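Local coordinates for protein hydrazine synthase beta subunit (Candidatus Kuenenia stuttgartiensis, PDB 5C2V) that forms part of the complex that condenses nitric oxide with ammonium into hydrazine, and may modulate passage of the hydroxylamine intermediate between the gamma and alpha active sites, at residues F16-S21 against L27-Q32; V71-A74 against V79-V82; Y267-V272 against I347-D352; G271-H276 against A337-N342. All blocks are in the same frame, centred on the assembly; numbering follows the deposited sequence.

Interaction 1: F16-S21 against L27-Q32; sequences FHITMS and LFISNQ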
loop_
_atom_site.group_PDB
_atom_site.type_symbol
_atom_site.label_atom_id
_atom_site.label_comp_id
_atom_site.label_asym_id
_atom_site.label_seq_id
_atom_site.Cartn_x
_atom_site.Cartn_y
_atom_site.Cartn_z
ATOM N N PHE B 16 16.864 -54.112 -1.899
ATOM C CA PHE B 16 16.762 -53.216 -0.752
ATOM C C PHE B 16 17.882 -52.185 -0.576
ATOM O O PHE B 16 17.738 -51.240 0.200
ATOM C CB PHE B 16 16.672 -54.068 0.516
ATOM C CG PHE B 16 15.948 -53.402 1.643
ATOM C CD1 PHE B 16 14.570 -53.271 1.612
ATOM C CD2 PHE B 16 16.640 -52.922 2.742
ATOM C CE1 PHE B 16 13.897 -52.662 2.649
ATOM C CE2 PHE B 16 15.971 -52.313 3.784
ATOM C CZ PHE B 16 14.597 -52.183 3.738
ATOM N N HIS B 17 18.985 -52.353 -1.300
ATOM C CA HIS B 17 20.172 -51.535 -1.052
ATOM C C HIS B 17 21.101 -51.543 -2.258
ATOM O O HIS B 17 21.042 -52.454 -3.085
ATOM C CB HIS B 17 20.907 -52.039 0.200
ATOM C CG HIS B 17 21.996 -51.129 0.686
ATOM N ND1 HIS B 17 23.285 -51.181 0.200
ATOM C CD2 HIS B 17 21.985 -50.149 1.620
ATOM C CE1 HIS B 17 24.021 -50.271 0.812
ATOM N NE2 HIS B 17 23.257 -49.630 1.679
ATOM N N ILE B 18 21.969 -50.543 -2.355
ATOM C CA ILE B 18 22.948 -50.513 -3.432
ATOM C C ILE B 18 24.207 -49.754 -3.015
ATOM O O ILE B 18 24.150 -48.818 -2.217
ATOM C CB ILE B 18 22.340 -49.890 -4.718
ATOM C CG1 ILE B 18 23.222 -50.178 -5.935
ATOM C CG2 ILE B 18 22.093 -48.395 -4.540
ATOM C CD1 ILE B 18 22.619 -49.724 -7.247
ATOM N N THR B 19 25.348 -50.181 -3.546
ATOM C CA THR B 19 26.613 -49.497 -3.317
ATOM C C THR B 19 27.508 -49.680 -4.533
ATOM O O THR B 19 27.126 -50.342 -5.498
ATOM C CB THR B 19 27.331 -50.017 -2.056
ATOM O OG1 THR B 19 28.524 -49.255 -1.833
ATOM C CG2 THR B 19 27.695 -51.487 -2.213
ATOM N N MET B 20 28.701 -49.099 -4.486
ATOM C CA MET B 20 29.593 -49.139 -5.636
ATOM C C MET B 20 31.047 -49.263 -5.203
ATOM O O MET B 20 31.442 -48.737 -4.163
ATOM C CB MET B 20 29.399 -47.887 -6.494
ATOM C CG MET B 20 29.849 -48.031 -7.936
ATOM S SD MET B 20 29.523 -46.530 -8.878
ATOM C CE MET B 20 29.449 -47.181 -10.542
ATOM N N SER B 21 31.836 -49.972 -6.004
ATOM C CA SER B 21 33.260 -50.119 -5.739
ATOM C C SER B 21 33.944 -48.757 -5.805
ATOM O O SER B 21 33.548 -47.903 -6.598
ATOM C CB SER B 21 33.897 -51.091 -6.734
ATOM O OG SER B 21 33.689 -50.666 -8.070
ATOM N N LEU B 27 28.643 -52.351 -9.309
ATOM C CA LEU B 27 27.537 -52.105 -8.393
ATOM C C LEU B 27 27.110 -53.395 -7.700
ATOM O O LEU B 27 26.999 -54.448 -8.336
ATOM C CB LEU B 27 26.349 -51.495 -9.138
ATOM C CG LEU B 27 26.530 -50.077 -9.679
ATOM C CD1 LEU B 27 25.516 -49.787 -10.771
ATOM C CD2 LEU B 27 26.401 -49.069 -8.550
ATOM N N PHE B 28 26.868 -53.304 -6.397
ATOM C CA PHE B 28 26.444 -54.455 -5.610
ATOM C C PHE B 28 25.069 -54.211 -5.007
ATOM O O PHE B 28 24.901 -53.350 -4.143
ATOM C CB PHE B 28 27.458 -54.757 -4.505
ATOM C CG PHE B 28 28.880 -54.803 -4.984
ATOM C CD1 PHE B 28 29.667 -53.663 -4.972
ATOM C CD2 PHE B 28 29.428 -55.984 -5.450
ATOM C CE1 PHE B 28 30.974 -53.703 -5.416
ATOM C CE2 PHE B 28 30.736 -56.031 -5.892
ATOM C CZ PHE B 28 31.510 -54.889 -5.875
ATOM N N ILE B 29 24.088 -54.978 -5.465
ATOM C CA ILE B 29 22.717 -54.799 -5.010
ATOM C C ILE B 29 22.308 -55.893 -4.033
ATOM O O ILE B 29 22.375 -57.072 -4.358
ATOM C CB ILE B 29 21.726 -54.794 -6.188
ATOM C CG1 ILE B 29 21.969 -53.594 -7.107
ATOM C CG2 ILE B 29 20.316 -54.782 -5.676
ATOM C CD1 ILE B 29 22.887 -53.887 -8.272
ATOM N N SER B 30 21.871 -55.506 -2.842
ATOM C CA SER B 30 21.393 -56.495 -1.890
ATOM C C SER B 30 19.931 -56.794 -2.182
ATOM O O SER B 30 19.086 -55.908 -2.102
ATOM C CB SER B 30 21.562 -56.001 -0.452
ATOM O OG SER B 30 22.925 -55.759 -0.154
ATOM N N ASN B 31 19.637 -58.042 -2.527
ATOM C CA ASN B 31 18.266 -58.437 -2.815
ATOM C C ASN B 31 17.617 -59.023 -1.572
ATOM O O ASN B 31 17.989 -60.103 -1.116
ATOM C CB ASN B 31 18.225 -59.444 -3.967
ATOM C CG ASN B 31 18.868 -58.908 -5.232
ATOM O OD1 ASN B 31 18.765 -57.720 -5.541
ATOM N ND2 ASN B 31 19.538 -59.784 -5.973
ATOM N N GLN B 32 16.639 -58.306 -1.030
ATOM C CA GLN B 32 16.021 -58.694 0.231
ATOM C C GLN B 32 15.189 -59.959 0.076
ATOM O O GLN B 32 15.235 -60.852 0.923
ATOM C CB GLN B 32 15.151 -57.558 0.773
ATOM C CG GLN B 32 14.654 -57.791 2.188
ATOM C CD GLN B 32 13.568 -56.818 2.596
ATOM O OE1 GLN B 32 12.672 -56.504 1.813
ATOM N NE2 GLN B 32 13.643 -56.333 3.831
#

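Interaction 2: V71-A74 against V79-V82; sequences VCNA and VSVV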
loop_
_atom_site.group_PDB
_atom_site.type_symbol
_atom_site.label_atom_id
_atom_site.label_comp_id
_atom_site.label_asym_id
_atom_site.label_seq_id
_atom_site.Cartn_x
_atom_site.Cartn_y
_atom_site.Cartn_z
ATOM N N VAL B 71 28.303 -58.194 3.442
ATOM C CA VAL B 71 26.857 -58.082 3.291
ATOM C C VAL B 71 26.150 -58.297 4.625
ATOM O O VAL B 71 26.525 -59.178 5.395
ATOM C CB VAL B 71 26.331 -59.101 2.259
ATOM C CG1 VAL B 71 24.847 -58.905 2.020
ATOM C CG2 VAL B 71 27.101 -58.978 0.953
ATOM N N CYS B 72 25.130 -57.491 4.900
ATOM C CA CYS B 72 24.374 -57.634 6.139
ATOM C C CYS B 72 23.143 -58.503 5.946
ATOM O O CYS B 72 22.189 -58.091 5.293
ATOM C CB CYS B 72 23.949 -56.265 6.671
ATOM S SG CYS B 72 25.205 -55.398 7.621
ATOM N N ASN B 73 23.153 -59.690 6.546
ATOM C CA ASN B 73 21.985 -60.556 6.522
ATOM C C ASN B 73 21.160 -60.323 7.779
ATOM O O ASN B 73 21.571 -60.676 8.890
ATOM C CB ASN B 73 22.396 -62.024 6.407
ATOM C CG ASN B 73 23.399 -62.261 5.293
ATOM O OD1 ASN B 73 23.043 -62.289 4.114
ATOM N ND2 ASN B 73 24.662 -62.442 5.663
ATOM N N ALA B 74 19.984 -59.735 7.582
ATOM C CA ALA B 74 19.165 -59.239 8.679
ATOM C C ALA B 74 18.453 -60.346 9.443
ATOM O O ALA B 74 18.495 -60.389 10.674
ATOM C CB ALA B 74 18.155 -58.248 8.146
ATOM N N VAL B 79 26.537 -61.569 9.115
ATOM C CA VAL B 79 27.244 -60.805 8.095
ATOM C C VAL B 79 28.057 -61.741 7.206
ATOM O O VAL B 79 28.941 -62.451 7.686
ATOM C CB VAL B 79 28.189 -59.755 8.718
ATOM C CG1 VAL B 79 29.052 -59.110 7.643
ATOM C CG2 VAL B 79 27.397 -58.703 9.482
ATOM N N SER B 80 27.756 -61.741 5.913
ATOM C CA SER B 80 28.479 -62.574 4.960
ATOM C C SER B 80 29.703 -61.854 4.406
ATOM O O SER B 80 29.664 -60.650 4.158
ATOM C CB SER B 80 27.559 -62.993 3.812
ATOM O OG SER B 80 26.438 -63.714 4.293
ATOM N N VAL B 81 30.792 -62.593 4.222
ATOM C CA VAL B 81 31.966 -62.049 3.551
ATOM C C VAL B 81 32.076 -62.654 2.157
ATOM O O VAL B 81 32.189 -63.870 2.006
ATOM C CB VAL B 81 33.259 -62.314 4.338
ATOM C CG1 VAL B 81 34.456 -61.742 3.593
ATOM C CG2 VAL B 81 33.162 -61.717 5.732
ATOM N N VAL B 82 32.039 -61.798 1.141
ATOM C CA VAL B 82 32.004 -62.258 -0.242
ATOM C C VAL B 82 33.285 -61.922 -0.995
ATOM O O VAL B 82 33.763 -60.788 -0.952
ATOM C CB VAL B 82 30.805 -61.645 -0.998
ATOM C CG1 VAL B 82 30.837 -62.031 -2.471
ATOM C CG2 VAL B 82 29.495 -62.072 -0.354
#

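Interaction 3: Y267-V272 against I347-D352; sequences YLYIGV and IRTAVD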
loop_
_atom_site.group_PDB
_atom_site.type_symbol
_atom_site.label_atom_id
_atom_site.label_comp_id
_atom_site.label_asym_id
_atom_site.label_seq_id
_atom_site.Cartn_x
_atom_site.Cartn_y
_atom_site.Cartn_z
ATOM N N TYR B 267 26.265 -31.578 -3.991
ATOM C CA TYR B 267 24.856 -31.957 -3.995
ATOM C C TYR B 267 24.532 -33.053 -2.987
ATOM O O TYR B 267 25.403 -33.830 -2.595
ATOM C CB TYR B 267 24.433 -32.423 -5.391
ATOM C CG TYR B 267 24.603 -31.386 -6.473
ATOM C CD1 TYR B 267 23.608 -30.453 -6.730
ATOM C CD2 TYR B 267 25.755 -31.345 -7.247
ATOM C CE1 TYR B 267 23.756 -29.504 -7.722
ATOM C CE2 TYR B 267 25.914 -30.399 -8.240
ATOM C CZ TYR B 267 24.910 -29.481 -8.474
ATOM O OH TYR B 267 25.064 -28.537 -9.463
ATOM N N LEU B 268 23.270 -33.109 -2.573
ATOM C CA LEU B 268 22.792 -34.213 -1.748
ATOM C C LEU B 268 21.704 -34.983 -2.489
ATOM O O LEU B 268 20.803 -34.386 -3.082
ATOM C CB LEU B 268 22.266 -33.711 -0.404
ATOM C CG LEU B 268 21.807 -34.799 0.572
ATOM C CD1 LEU B 268 22.941 -35.769 0.867
ATOM C CD2 LEU B 268 21.272 -34.189 1.858
ATOM N N TYR B 269 21.797 -36.309 -2.458
ATOM C CA TYR B 269 20.841 -37.156 -3.166
ATOM C C TYR B 269 20.018 -37.982 -2.185
ATOM O O TYR B 269 20.571 -38.682 -1.341
ATOM C CB TYR B 269 21.570 -38.067 -4.156
ATOM C CG TYR B 269 22.406 -37.312 -5.166
ATOM C CD1 TYR B 269 23.696 -36.897 -4.860
ATOM C CD2 TYR B 269 21.902 -37.007 -6.424
ATOM C CE1 TYR B 269 24.460 -36.201 -5.774
ATOM C CE2 TYR B 269 22.663 -36.313 -7.349
ATOM C CZ TYR B 269 23.941 -35.914 -7.017
ATOM O OH TYR B 269 24.706 -35.222 -7.926
ATOM N N ILE B 270 18.697 -37.893 -2.298
ATOM C CA ILE B 270 17.799 -38.557 -1.358
ATOM C C ILE B 270 16.790 -39.463 -2.050
ATOM O O ILE B 270 15.937 -38.993 -2.805
ATOM C CB ILE B 270 17.017 -37.534 -0.511
ATOM C CG1 ILE B 270 17.976 -36.642 0.280
ATOM C CG2 ILE B 270 16.045 -38.245 0.423
ATOM C CD1 ILE B 270 17.279 -35.571 1.090
ATOM N N GLY B 271 16.889 -40.764 -1.797
ATOM C CA GLY B 271 15.867 -41.684 -2.249
ATOM C C GLY B 271 14.570 -41.430 -1.506
ATOM O O GLY B 271 14.528 -41.477 -0.275
ATOM N N VAL B 272 13.507 -41.166 -2.254
ATOM C CA VAL B 272 12.183 -40.995 -1.675
ATOM C C VAL B 272 11.344 -42.198 -2.062
ATOM O O VAL B 272 10.924 -42.343 -3.220
ATOM C CB VAL B 272 11.502 -39.698 -2.150
ATOM C CG1 VAL B 272 10.214 -39.472 -1.387
ATOM C CG2 VAL B 272 12.440 -38.512 -1.976
ATOM N N ILE B 347 20.812 -42.154 -13.195
ATOM C CA ILE B 347 20.577 -40.724 -13.338
ATOM C C ILE B 347 21.857 -39.964 -13.664
ATOM O O ILE B 347 22.880 -40.142 -13.004
ATOM C CB ILE B 347 19.967 -40.127 -12.051
ATOM C CG1 ILE B 347 18.856 -41.028 -11.510
ATOM C CG2 ILE B 347 19.458 -38.715 -12.300
ATOM C CD1 ILE B 347 18.293 -40.570 -10.182
ATOM N N ARG B 348 21.796 -39.117 -14.687
ATOM C CA ARG B 348 22.902 -38.219 -14.997
ATOM C C ARG B 348 22.757 -36.957 -14.158
ATOM O O ARG B 348 21.763 -36.244 -14.268
ATOM C CB ARG B 348 22.925 -37.878 -16.489
ATOM C CG ARG B 348 24.026 -36.910 -16.900
ATOM C CD ARG B 348 25.403 -37.536 -16.758
ATOM N NE ARG B 348 26.445 -36.704 -17.351
ATOM C CZ ARG B 348 27.197 -35.846 -16.668
ATOM N NH1 ARG B 348 27.025 -35.706 -15.361
ATOM N NH2 ARG B 348 28.122 -35.129 -17.292
ATOM N N THR B 349 23.748 -36.684 -13.316
ATOM C CA THR B 349 23.656 -35.575 -12.374
ATOM C C THR B 349 24.007 -34.238 -13.020
ATOM O O THR B 349 24.310 -34.171 -14.211
ATOM C CB THR B 349 24.574 -35.797 -11.159
ATOM O OG1 THR B 349 25.943 -35.780 -11.581
ATOM C CG2 THR B 349 24.266 -37.133 -10.500
ATOM N N ALA B 350 23.960 -33.177 -12.221
ATOM C CA ALA B 350 24.262 -31.834 -12.700
ATOM C C ALA B 350 25.758 -31.654 -12.932
ATOM O O ALA B 350 26.178 -30.764 -13.671
ATOM C CB ALA B 350 23.750 -30.794 -11.715
ATOM N N VAL B 351 26.554 -32.504 -12.291
ATOM C CA VAL B 351 28.007 -32.447 -12.415
ATOM C C VAL B 351 28.450 -32.733 -13.848
ATOM O O VAL B 351 27.992 -33.692 -14.469
ATOM C CB VAL B 351 28.691 -33.446 -11.463
ATOM C CG1 VAL B 351 30.203 -33.302 -11.532
ATOM C CG2 VAL B 351 28.199 -33.241 -10.038
ATOM N N ASP B 352 29.337 -31.890 -14.368
ATOM C CA ASP B 352 29.841 -32.049 -15.726
ATOM C C ASP B 352 31.349 -31.828 -15.785
ATOM O O ASP B 352 32.103 -32.424 -15.015
ATOM C CB ASP B 352 29.130 -31.083 -16.675
ATOM C CG ASP B 352 29.192 -29.645 -16.196
ATOM O OD1 ASP B 352 29.382 -29.429 -14.981
ATOM O OD2 ASP B 352 29.050 -28.731 -17.036
HETATM O O HOH W 1 23.350 -33.193 -9.171
#

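Interaction 4: G271-H276 against A337-N342; sequences GVRGMH and ANYFSN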
loop_
_atom_site.group_PDB
_atom_site.type_symbol
_atom_site.label_atom_id
_atom_site.label_comp_id
_atom_site.label_asym_id
_atom_site.label_seq_id
_atom_site.Cartn_x
_atom_site.Cartn_y
_atom_site.Cartn_z
ATOM N N GLY B 271 16.889 -40.764 -1.797
ATOM C CA GLY B 271 15.867 -41.684 -2.249
ATOM C C GLY B 271 14.570 -41.430 -1.506
ATOM O O GLY B 271 14.528 -41.477 -0.275
ATOM N N VAL B 272 13.507 -41.166 -2.254
ATOM C CA VAL B 272 12.183 -40.995 -1.675
ATOM C C VAL B 272 11.344 -42.198 -2.062
ATOM O O VAL B 272 10.924 -42.343 -3.220
ATOM C CB VAL B 272 11.502 -39.698 -2.150
ATOM C CG1 VAL B 272 10.214 -39.472 -1.387
ATOM C CG2 VAL B 272 12.440 -38.512 -1.976
ATOM N N ARG B 273 11.090 -43.033 -1.060
ATOM C CA ARG B 273 10.548 -44.372 -1.242
ATOM C C ARG B 273 9.042 -44.360 -1.465
ATOM O O ARG B 273 8.524 -45.083 -2.315
ATOM C CB ARG B 273 10.899 -45.227 -0.023
ATOM C CG ARG B 273 10.827 -46.726 -0.237
ATOM C CD ARG B 273 11.148 -47.453 1.060
ATOM N NE ARG B 273 11.443 -48.867 0.851
ATOM C CZ ARG B 273 10.534 -49.834 0.901
ATOM N NH1 ARG B 273 9.266 -49.541 1.155
ATOM N NH2 ARG B 273 10.892 -51.094 0.698
ATOM N N GLY B 274 8.345 -43.535 -0.692
ATOM C CA GLY B 274 6.904 -43.427 -0.803
ATOM C C GLY B 274 6.481 -42.759 -2.094
ATOM O O GLY B 274 5.507 -43.169 -2.727
ATOM N N MET B 275 7.211 -41.719 -2.481
ATOM C CA MET B 275 6.887 -40.964 -3.686
ATOM C C MET B 275 7.669 -41.427 -4.912
ATOM O O MET B 275 7.553 -40.829 -5.981
ATOM C CB MET B 275 7.121 -39.472 -3.456
ATOM C CG MET B 275 6.113 -38.849 -2.511
ATOM S SD MET B 275 4.413 -39.293 -2.919
ATOM C CE MET B 275 4.190 -38.402 -4.456
ATOM N N HIS B 276 8.476 -42.470 -4.746
ATOM C CA HIS B 276 9.185 -43.100 -5.860
ATOM C C HIS B 276 10.022 -42.126 -6.681
ATOM O O HIS B 276 9.906 -42.093 -7.907
ATOM C CB HIS B 276 8.195 -43.803 -6.793
ATOM C CG HIS B 276 7.111 -44.546 -6.079
ATOM N ND1 HIS B 276 7.370 -45.580 -5.204
ATOM C CD2 HIS B 276 5.766 -44.407 -6.111
ATOM C CE1 HIS B 276 6.229 -46.045 -4.729
ATOM N NE2 HIS B 276 5.240 -45.352 -5.260
ATOM N N ALA B 337 18.102 -47.881 -6.244
ATOM C CA ALA B 337 17.596 -49.251 -6.193
ATOM C C ALA B 337 16.099 -49.300 -5.892
ATOM O O ALA B 337 15.648 -48.838 -4.846
ATOM C CB ALA B 337 18.367 -50.058 -5.159
ATOM N N ASN B 338 15.344 -49.883 -6.816
ATOM C CA ASN B 338 13.891 -49.976 -6.727
ATOM C C ASN B 338 13.416 -51.400 -6.440
ATOM O O ASN B 338 13.571 -52.309 -7.275
ATOM C CB ASN B 338 13.254 -49.463 -8.016
ATOM C CG ASN B 338 13.852 -48.148 -8.474
ATOM O OD1 ASN B 338 14.163 -47.279 -7.660
ATOM N ND2 ASN B 338 14.031 -48.002 -9.781
ATOM N N TYR B 339 12.835 -51.557 -5.251
ATOM C CA TYR B 339 12.386 -52.836 -4.703
ATOM C C TYR B 339 11.230 -53.471 -5.471
ATOM O O TYR B 339 11.326 -54.615 -5.913
ATOM C CB TYR B 339 11.979 -52.636 -3.234
ATOM C CG TYR B 339 11.363 -53.845 -2.556
ATOM C CD1 TYR B 339 9.986 -54.036 -2.539
ATOM C CD2 TYR B 339 12.159 -54.778 -1.908
ATOM C CE1 TYR B 339 9.424 -55.135 -1.914
ATOM C CE2 TYR B 339 11.606 -55.880 -1.281
ATOM C CZ TYR B 339 10.239 -56.054 -1.286
ATOM O OH TYR B 339 9.684 -57.147 -0.660
ATOM N N PHE B 340 10.138 -52.729 -5.621
ATOM C CA PHE B 340 8.933 -53.271 -6.239
ATOM C C PHE B 340 9.107 -53.475 -7.738
ATOM O O PHE B 340 8.635 -54.463 -8.298
ATOM C CB PHE B 340 7.733 -52.360 -5.969
ATOM C CG PHE B 340 7.366 -52.258 -4.516
ATOM C CD1 PHE B 340 6.768 -53.324 -3.865
ATOM C CD2 PHE B 340 7.612 -51.097 -3.803
ATOM C CE1 PHE B 340 6.429 -53.238 -2.529
ATOM C CE2 PHE B 340 7.273 -51.003 -2.466
ATOM C CZ PHE B 340 6.680 -52.075 -1.829
ATOM N N SER B 341 9.793 -52.538 -8.384
ATOM C CA SER B 341 10.037 -52.624 -9.817
ATOM C C SER B 341 11.195 -53.570 -10.117
ATOM O O SER B 341 11.446 -53.907 -11.276
ATOM C CB SER B 341 10.320 -51.238 -10.398
ATOM O OG SER B 341 9.204 -50.381 -10.237
ATOM N N ASN B 342 11.891 -53.989 -9.063
ATOM C CA ASN B 342 13.026 -54.902 -9.173
ATOM C C ASN B 342 14.096 -54.406 -10.134
ATOM O O ASN B 342 14.569 -55.164 -10.981
ATOM C CB ASN B 342 12.556 -56.292 -9.616
ATOM C CG ASN B 342 11.684 -56.970 -8.584
ATOM O OD1 ASN B 342 12.000 -56.980 -7.396
ATOM N ND2 ASN B 342 10.574 -57.543 -9.035
#

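Interaction 1: F16-S21 against L27-Q32
F16-M20 and L27-N31 form the first beta hairpin of a propeller blade, with T19 and F28 joined as a hydrogen-bonded antiparallel pair and I18-I29 and M20-L27 as non-hydrogen-bonded pairs. F28 N reaches T19 O at 3.1 Å, and F28 O takes T19 N at 3.3 Å. Side chains alternate between the two faces. On one, I18 and I29 run side by side in the same direction, CG1 to CG1 3.8 Å, while L27 CD2 lies across the extended chain of M20, 3.7 Å from its CG. On the other, T19 CG2 approaches F28 CB at 4.0 Å, and the edge of the F28 ring faces the backbone of M20 and S21. At the open end F16 N donates to S30 O at 2.9 Å. There Q32 lays its amide over one face of the F16 ring, the planes 28° apart and NE2 3.8 Å above the ring plane near its rim; E58 accepts from NE2 and so holds the amide. The I18-M20 face packs on Y335 and A337 of strand 333-338, whereas T19, F28 and S30 meet S60 and V62 of strand 57-62, placing the hairpin between two neighbouring blades.

Interaction 2: V71-A74 against V79-V82
V71 and S80 hold the two strands together through paired backbone hydrogen bonds. V71 N donates to S80 O at 2.9 Å and S80 N returns the bond to V71 O, also at 2.9 Å, so this residue pair is closed as a complete antiparallel ring. The first bond is the straighter, with an N-H...O angle of 166° against 141° for the second. V71 O has further neighbours: the CA of V79 makes a CA-H...O contact with it at 3.2 Å, and CG1 of V79 also lies close by. One carbonyl oxygen thus meets both the amide of S80 and the carbon skeleton of the residue before it.

The apolar contacts are lighter and fall on both faces of the sheet. With V71 and S80 lies V82, whose CG2 meets CG2 of V71 at 4.1 Å as the two branched side chains cross. In both valines CG1 stands opposite the backbone N, and it is the remaining branch that makes the touch. On the opposite face C72 SG approaches V79 CG2 at 4.4 Å in a non-hydrogen-bonded pair.

The polar side chain of S80 has a firm partner further out, its OG being hydrogen-bonded to E89. This hairpin, 68-73 with 78-83, forms the middle of a four-stranded blade: strand 57-62 flanks it on one side and strand 88-94 on the other, while C72 and V79 pack against I102 of strand 99-104 in the next blade.

Interaction 3: Y267-V272 against I347-D352
Y267 and Y269, alternate residues of one strand, send their rings toward the chain's C-terminal tail and meet it in different ways. Y267 lies against A350 and V351. CB of A350 approaches the phenol end of the ring at a slant, 3.7 Å from CZ of Y267, while V351 and the tyrosine slide past each other in opposite directions, CG2 of V351 reaching CE2 of Y267 at 4.1 Å. Y269 instead crosses T349 at about a right angle, and the methyl CG2 of T349 rests obliquely beside the ring, 3.6 Å from CE2 of Y269. Being two apart on an extended strand, the tyrosines point to the same side, and both place CG opposite their own carbonyl carbon (chi1 -60° for Y267 and -57° for Y269), so the rings leave the backbone alike. In T349 the methyl likewise stands opposite the carbonyl carbon and can turn to the tyrosine, whereas OG1 is engaged by G331 through a hydrogen bond to its backbone O.

A water fills the polar role between the segments. It is hydrogen-bonded to OH of Y269 at 2.7 Å and accepts from A350 N at 3.1 Å. The same water sits over the centre of one face of the Y267 ring. It thus links one tyrosine's hydroxyl to the tail's backbone beneath the other tyrosine's ring.

Strand 267-272 is flanked in its blade by 256-261 and 277-282. Across the blade boundary, strand 343-348 continues its own sheet through I347 and R348, which pair antiparallel with a strand of the gamma subunit.

Interaction 4: G271-H276 against A337-N342
R273 reaches over to Y339 and F340 with its guanidinium, the main group that touches across this sparse contact. NH2 comes within 4.3 Å of CG of Y339, and NH1 within 4.4 Å of CE2 of F340, both obliquely to the rings. The cation-pi relation to Y339 is long, with CZ of R273 5.8 Å from the ring centroid, and is at most a weak attraction. The arginine spans the distance because its chain is stretched from CB to NE (chi2 -178°, chi3 -165°), bringing the charged end to the aromatic pair.

The rings themselves are arranged by their own neighbourhood. CD1 of Y339 lies over the centre of one F340 face, 3.5 Å above its plane, so the consecutive aromatics pack on each other as well as meeting the arginine. Further out, OH of Y339 is hydrogen-bonded to Q47 of the gamma subunit, and the backbone O of Y339 accepts from R44 of that same chain. N51 of the gamma subunit packs on both R273 and F340, and F16 of the first blade touches R273 as well.

Neither segment contributes a carboxylate, so what passes between them is loose contact of a buried cation with aromatic surface. The firmer polar bonds of Y339 lead instead to the gamma subunit, which suggests that the assembled complex helps to fix this junction.

In the fold
The four contacts illustrate how a beta-propeller combines bonds within blades with packing between them. Interaction 1 closes before interaction 2 opens, and both precede interactions 3 and 4, which share G271 and V272. Interactions 1 and 2, hairpins of successive four-stranded blades with centres about 12 Å apart, touch through S30 and V71. Interactions 3 and 4, about 16 Å apart between centres, run from strand 267-272 or the loop after it to the loops following strands 343-348 and 333-338 of the final sheet. Interaction 4 also touches interaction 1, so the last blade closes against the first. Interactions 2 and 3 lie furthest apart, about 28 Å between centres. The gamma subunit touches interactions 3 and 4 alone.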